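Local coordinates for sesquisabinene B synthase 2 (Santalum album, PDB 6A2A), which probably cyclises farnesyl diphosphate to the sesquiterpene sesquisabinene B in a magnesium- or manganese-dependent reaction, at residues K274-R279 / P347-M352; N336-S341 / L355-T360. All coordinates share one frame; numbering follows the deposited sequence.

Interaction 1: residues K274-R279 / P347-M352; sequences KMPFAR and PRNIRM
Met275, Pro276 and Phe277 converge on Asn349 in the first turn of helix 348-372, a small case of a loop packing against one polar residue. Met275 has CG anti to its carbonyl carbon (chi1 -59°) and bends again at chi2 and chi3, a fold that brings the thioether alongside Asn349. Its SD lies 3.6 Å from Asn349 O, and its CE is 3.7 Å from Asn349 OD1. That same methyl rests on the end of Met352, 4.0 Å from its CE, the two chains crossing at a slant. On the amide's other branch, Pro276 CD packs 3.5 Å from Asn349 ND2, a nitrogen hydrogen-bonded to the hydroxyl of Tyr322. Phe277 turns its rim to the helix, with CZ 3.4 Å from Asn349 O and the oxygen near the ring plane, while CB of Met275 sits above one face, toward the rim. An alanine in place of Asn349 would probably leave Tyr322 without its amide partner and open a gap beside Pro276 and the Met275 thioether. The side chain of Phe277 lies about 9 Å from those of Asp316 and Asp320, so this is loop-to-helix packing beside the magnesium-binding DDxxD motif of a class I terpene synthase.

Interaction 2: residues N336-S341 / L355-T360; sequences NRWDIS and LTMFNT
A Schellman motif ends helix 325-337, and the chain leaving it lays Trp338 and then Ile340 against helix 348-372, an example of a helix end joined to its neighbour by aromatic and aliphatic packing. Trp338, with positive phi, is the residue where the helix breaks. Its indole is covered on one face by the CD1-CE1 side of Phe358, whose CG stands anti to the backbone N (chi1 -179°). The closest approach is Trp338 NE1 to Phe358 CE1, at 3.4 Å. The five-membered ring of Trp338 and the Phe358 ring have centroids 4.5 Å apart and planes inclined at 44°, an oblique pairing. Farther along the indole, Trp338 CZ3 touches Met357 CE at 4.3 Å.

From the opposite side of the Phe358 ring comes Ile340. Its CG2, anti to the carbonyl carbon, forms a CH-pi contact 3.7 Å from the ring centroid and only 7° off the normal. The methyl thus sits squarely over the Phe358 ring, while the indole leans on its CD1-CE1 side from across the ring plane. CG2 also meets Leu355 CD2 at 3.8 Å, the two side chains crossing at about a right angle.

Between the two hydrophobic residues, Asp339 turns away and organises the loop. Its OD1 takes the backbone N of Ser341 at 2.9 Å in an Asx turn and also accepts from Ser341 OG. Ile377 and Ala381 of helix 377-400 pack on Trp338, whereas Ile377 of the second subunit packs on Ile340.

The chemistry across the contact is apolar, but Trp338 NE1 also donates to Asn362 OD1. That bond would probably fix the rotation of the indole, and packing probably limits the turning of Phe358, whereas the carboxylate grips its own loop.

Overall arrangement
Both contacts are made on helix 348-372, interaction 1 on its first turn and interaction 2 on the turns that follow, with centres 16 Å apart. Interaction 2 is the buried one, an aromatic and aliphatic cluster joining this helix to the end of helix 325-337. Interaction 1 is partly buried: there the loop after helix 239-270 meets a helix start, and thioether, proline and ring-edge contacts gather at an amide and a carbonyl oxygen. The second subunit reaches both, accepting bonds from Arg348 through the carbonyls of its Leu369 and Lys370 near interaction 1, and packing its Asn362 on Phe358 in interaction 2. The helix thus serves loop, neighbouring helix and dimer partner together.

Interaction 1: residues K274-R279 / P347-M352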
loop_
_atom_site.group_PDB
_atom_site.type_symbol
_atom_site.label_atom_id
_atom_site.label_comp_id
_atom_site.label_asym_id
_atom_site.label_seq_id
_atom_site.Cartn_x
_atom_site.Cartn_y
_atom_site.Cartn_z
ATOM N N LYS A 274 1.487 4.756 16.265
ATOM C CA LYS A 274 2.428 5.011 17.387
ATOM C C LYS A 274 2.275 6.443 17.912
ATOM O O LYS A 274 3.085 6.869 18.784
ATOM C CB LYS A 274 3.881 4.761 16.970
ATOM C CG LYS A 274 4.138 3.351 16.450
ATOM C CD LYS A 274 3.921 2.284 17.460
ATOM C CE LYS A 274 4.384 0.925 16.963
ATOM N NZ LYS A 274 4.296 -0.107 18.027
ATOM N N MET A 275 1.328 7.217 17.386
ATOM C CA MET A 275 1.057 8.534 18.014
ATOM C C MET A 275 0.457 8.258 19.387
ATOM O O MET A 275 -0.289 7.336 19.556
ATOM C CB MET A 275 0.050 9.365 17.224
ATOM C CG MET A 275 0.467 9.656 15.821
ATOM S SD MET A 275 1.982 10.575 15.701
ATOM C CE MET A 275 3.270 9.356 15.492
ATOM N N PRO A 276 0.731 9.120 20.360
ATOM C CA PRO A 276 0.147 8.929 21.663
ATOM C C PRO A 276 -1.288 9.467 21.750
ATOM O O PRO A 276 -1.661 10.031 22.761
ATOM C CB PRO A 276 1.116 9.735 22.564
ATOM C CG PRO A 276 1.563 10.833 21.700
ATOM C CD PRO A 276 1.694 10.236 20.300
ATOM N N PHE A 277 -2.073 9.275 20.686
ATOM C CA PHE A 277 -3.509 9.542 20.670
ATOM C C PHE A 277 -4.140 8.639 19.592
ATOM O O PHE A 277 -3.403 7.843 18.887
ATOM C CB PHE A 277 -3.754 11.049 20.492
ATOM C CG PHE A 277 -2.856 11.715 19.468
ATOM C CD1 PHE A 277 -3.091 11.577 18.110
ATOM C CD2 PHE A 277 -1.725 12.433 19.858
ATOM C CE1 PHE A 277 -2.259 12.164 17.168
ATOM C CE2 PHE A 277 -0.881 13.001 18.911
ATOM C CZ PHE A 277 -1.143 12.879 17.571
ATOM N N ALA A 278 -5.467 8.725 19.454
ATOM C CA ALA A 278 -6.231 8.059 18.317
ATOM C C ALA A 278 -6.080 6.518 18.339
ATOM O O ALA A 278 -6.037 5.780 17.252
ATOM C CB ALA A 278 -5.843 8.653 16.982
ATOM N N ARG A 279 -6.066 6.016 19.576
ATOM C CA ARG A 279 -6.333 4.594 19.878
ATOM C C ARG A 279 -7.587 4.109 19.132
ATOM O O ARG A 279 -8.638 4.762 19.130
ATOM C CB ARG A 279 -6.543 4.377 21.378
ATOM C CG ARG A 279 -6.453 2.917 21.799
ATOM C CD ARG A 279 -6.462 2.737 23.299
ATOM N NE ARG A 279 -7.635 3.313 23.946
ATOM C CZ ARG A 279 -8.686 2.624 24.409
ATOM N NH1 ARG A 279 -9.607 3.247 25.128
ATOM N NH2 ARG A 279 -8.826 1.333 24.141
ATOM N N PRO A 347 6.470 19.677 15.467
ATOM C CA PRO A 347 6.977 18.490 16.059
ATOM C C PRO A 347 6.441 17.189 15.442
ATOM O O PRO A 347 5.391 17.170 14.836
ATOM C CB PRO A 347 6.539 18.517 17.532
ATOM C CG PRO A 347 5.383 19.398 17.557
ATOM C CD PRO A 347 5.548 20.352 16.393
ATOM N N ARG A 348 7.266 16.165 15.519
ATOM C CA ARG A 348 7.043 14.880 14.913
ATOM C C ARG A 348 5.585 14.408 15.063
ATOM O O ARG A 348 4.948 13.978 14.060
ATOM C CB ARG A 348 8.000 13.893 15.574
ATOM C CG ARG A 348 7.706 12.443 15.269
ATOM C CD ARG A 348 8.682 11.501 15.942
ATOM N NE ARG A 348 8.461 10.147 15.501
ATOM C CZ ARG A 348 9.017 9.600 14.423
ATOM N NH1 ARG A 348 9.799 10.325 13.645
ATOM N NH2 ARG A 348 8.671 8.381 14.082
ATOM N N ASN A 349 5.027 14.440 16.286
ATOM C CA ASN A 349 3.702 13.872 16.465
ATOM C C ASN A 349 2.598 14.688 15.790
ATOM O O ASN A 349 1.454 14.178 15.713
ATOM C CB ASN A 349 3.365 13.633 17.939
ATOM C CG ASN A 349 4.194 12.558 18.609
ATOM O OD1 ASN A 349 4.808 11.703 17.925
ATOM N ND2 ASN A 349 4.244 12.623 19.945
ATOM N N ILE A 350 2.868 15.901 15.353
ATOM C CA ILE A 350 1.917 16.712 14.632
ATOM C C ILE A 350 2.248 16.645 13.145
ATOM O O ILE A 350 1.359 16.615 12.302
ATOM C CB ILE A 350 1.911 18.150 15.186
ATOM C CG1 ILE A 350 1.486 18.122 16.665
ATOM C CG2 ILE A 350 1.027 19.069 14.350
ATOM C CD1 ILE A 350 1.522 19.478 17.352
ATOM N N ARG A 351 3.541 16.623 12.821
ATOM C CA ARG A 351 4.014 16.591 11.455
ATOM C C ARG A 351 3.606 15.281 10.743
ATOM O O ARG A 351 3.274 15.322 9.541
ATOM C CB ARG A 351 5.544 16.693 11.405
ATOM C CG ARG A 351 6.092 17.191 10.082
ATOM C CD ARG A 351 7.614 17.185 9.990
ATOM N NE ARG A 351 8.245 17.661 11.203
ATOM C CZ ARG A 351 9.457 17.330 11.634
ATOM N NH1 ARG A 351 10.330 16.736 10.825
ATOM N NH2 ARG A 351 9.772 17.579 12.895
ATOM N N MET A 352 3.620 14.181 11.445
ATOM C CA MET A 352 3.324 12.848 10.809
ATOM C C MET A 352 1.845 12.784 10.393
ATOM O O MET A 352 1.531 12.506 9.208
ATOM C CB MET A 352 3.791 11.704 11.699
ATOM C CG MET A 352 5.329 11.535 11.618
ATOM S SD MET A 352 5.986 10.284 12.684
ATOM C CE MET A 352 5.130 8.849 12.032
#

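Interaction 2: residues N336-S341 / L355-T360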
loop_
_atom_site.group_PDB
_atom_site.type_symbol
_atom_site.label_atom_id
_atom_site.label_comp_id
_atom_site.label_asym_id
_atom_site.label_seq_id
_atom_site.Cartn_x
_atom_site.Cartn_y
_atom_site.Cartn_z
ATOM N N ASN A 336 -4.323 24.746 3.887
ATOM C CA ASN A 336 -4.988 25.740 3.046
ATOM C C ASN A 336 -4.209 25.947 1.763
ATOM O O ASN A 336 -4.788 26.058 0.696
ATOM C CB ASN A 336 -5.130 27.103 3.726
ATOM C CG ASN A 336 -6.176 27.155 4.814
ATOM O OD1 ASN A 336 -7.040 26.279 4.909
ATOM N ND2 ASN A 336 -6.071 28.158 5.676
ATOM N N ARG A 337 -2.899 26.049 1.884
ATOM C CA ARG A 337 -2.065 26.369 0.752
ATOM C C ARG A 337 -1.536 25.120 0.043
ATOM O O ARG A 337 -0.925 25.254 -1.023
ATOM C CB ARG A 337 -0.898 27.263 1.211
ATOM C CG ARG A 337 -1.354 28.635 1.687
ATOM C CD ARG A 337 -0.159 29.518 1.996
ATOM N NE ARG A 337 0.567 29.033 3.146
ATOM C CZ ARG A 337 1.722 28.365 3.107
ATOM N NH1 ARG A 337 2.325 28.174 1.949
ATOM N NH2 ARG A 337 2.271 27.908 4.231
ATOM N N TRP A 338 -1.787 23.935 0.571
ATOM C CA TRP A 338 -1.270 22.668 -0.025
ATOM C C TRP A 338 0.238 22.748 -0.302
ATOM O O TRP A 338 0.729 22.358 -1.362
ATOM C CB TRP A 338 -2.103 22.268 -1.251
ATOM C CG TRP A 338 -2.292 20.794 -1.370
ATOM C CD1 TRP A 338 -1.841 19.981 -2.370
ATOM C CD2 TRP A 338 -2.921 19.943 -0.394
ATOM N NE1 TRP A 338 -2.192 18.679 -2.097
ATOM C CE2 TRP A 338 -2.864 18.629 -0.904
ATOM C CE3 TRP A 338 -3.587 20.168 0.810
ATOM C CZ2 TRP A 338 -3.414 17.546 -0.221
ATOM C CZ3 TRP A 338 -4.128 19.099 1.491
ATOM C CH2 TRP A 338 -4.041 17.810 0.974
ATOM N N ASP A 339 0.974 23.192 0.716
ATOM C CA ASP A 339 2.371 23.501 0.584
ATOM C C ASP A 339 3.057 23.120 1.823
ATOM O O ASP A 339 2.875 23.764 2.840
ATOM C CB ASP A 339 2.521 24.995 0.330
ATOM C CG ASP A 339 3.980 25.453 0.255
ATOM O OD1 ASP A 339 4.918 24.745 0.647
ATOM O OD2 ASP A 339 4.151 26.609 -0.177
ATOM N N ILE A 340 3.831 22.034 1.760
ATOM C CA ILE A 340 4.399 21.428 2.949
ATOM C C ILE A 340 5.831 21.937 3.233
ATOM O O ILE A 340 6.524 21.336 4.046
ATOM C CB ILE A 340 4.392 19.899 2.835
ATOM C CG1 ILE A 340 5.067 19.412 1.545
ATOM C CG2 ILE A 340 2.958 19.373 2.921
ATOM C CD1 ILE A 340 5.550 17.998 1.609
ATOM N N SER A 341 6.250 23.027 2.602
ATOM C CA SER A 341 7.603 23.625 2.848
ATOM C C SER A 341 7.932 23.767 4.330
ATOM O O SER A 341 9.061 23.518 4.708
ATOM C CB SER A 341 7.694 25.010 2.237
ATOM O OG SER A 341 7.528 24.905 0.858
ATOM N N LEU A 355 1.476 15.194 7.283
ATOM C CA LEU A 355 2.016 14.736 6.026
ATOM C C LEU A 355 1.276 13.477 5.563
ATOM O O LEU A 355 1.183 13.218 4.337
ATOM C CB LEU A 355 3.511 14.439 6.178
ATOM C CG LEU A 355 4.399 15.680 6.310
ATOM C CD1 LEU A 355 5.843 15.291 6.617
ATOM C CD2 LEU A 355 4.310 16.551 5.072
ATOM N N THR A 356 0.720 12.703 6.489
ATOM C CA THR A 356 -0.118 11.575 6.067
ATOM C C THR A 356 -1.421 12.067 5.432
ATOM O O THR A 356 -1.875 11.526 4.436
ATOM C CB THR A 356 -0.324 10.592 7.205
ATOM O OG1 THR A 356 0.941 10.068 7.641
ATOM C CG2 THR A 356 -1.258 9.475 6.789
ATOM N N MET A 357 -2.053 13.085 6.010
ATOM C CA MET A 357 -3.198 13.714 5.403
ATOM C C MET A 357 -2.885 14.170 3.979
ATOM O O MET A 357 -3.643 13.916 3.056
ATOM C CB MET A 357 -3.678 14.914 6.235
ATOM C CG MET A 357 -4.730 15.775 5.509
ATOM S SD MET A 357 -4.762 17.435 6.214
ATOM C CE MET A 357 -3.229 18.106 5.554
ATOM N N PHE A 358 -1.732 14.837 3.808
ATOM C CA PHE A 358 -1.310 15.366 2.533
ATOM C C PHE A 358 -1.099 14.213 1.512
ATOM O O PHE A 358 -1.646 14.258 0.432
ATOM C CB PHE A 358 -0.027 16.177 2.774
ATOM C CG PHE A 358 0.567 16.827 1.558
ATOM C CD1 PHE A 358 -0.010 17.957 1.042
ATOM C CD2 PHE A 358 1.668 16.277 0.917
ATOM C CE1 PHE A 358 0.526 18.585 -0.066
ATOM C CE2 PHE A 358 2.201 16.916 -0.186
ATOM C CZ PHE A 358 1.636 18.063 -0.653
ATOM N N ASN A 359 -0.341 13.200 1.894
ATOM C CA ASN A 359 0.047 12.086 1.032
ATOM C C ASN A 359 -1.190 11.254 0.647
ATOM O O ASN A 359 -1.365 10.889 -0.526
ATOM C CB ASN A 359 1.125 11.187 1.633
ATOM C CG ASN A 359 2.485 11.859 1.745
ATOM O OD1 ASN A 359 2.677 12.930 1.207
ATOM N ND2 ASN A 359 3.375 11.266 2.510
ATOM N N THR A 360 -2.079 10.989 1.606
ATOM C CA THR A 360 -3.255 10.223 1.340
ATOM C C THR A 360 -4.235 10.997 0.437
ATOM O O THR A 360 -4.871 10.398 -0.500
ATOM C CB THR A 360 -3.883 9.784 2.664
ATOM O OG1 THR A 360 -3.005 8.860 3.315
ATOM C CG2 THR A 360 -5.234 9.141 2.451
#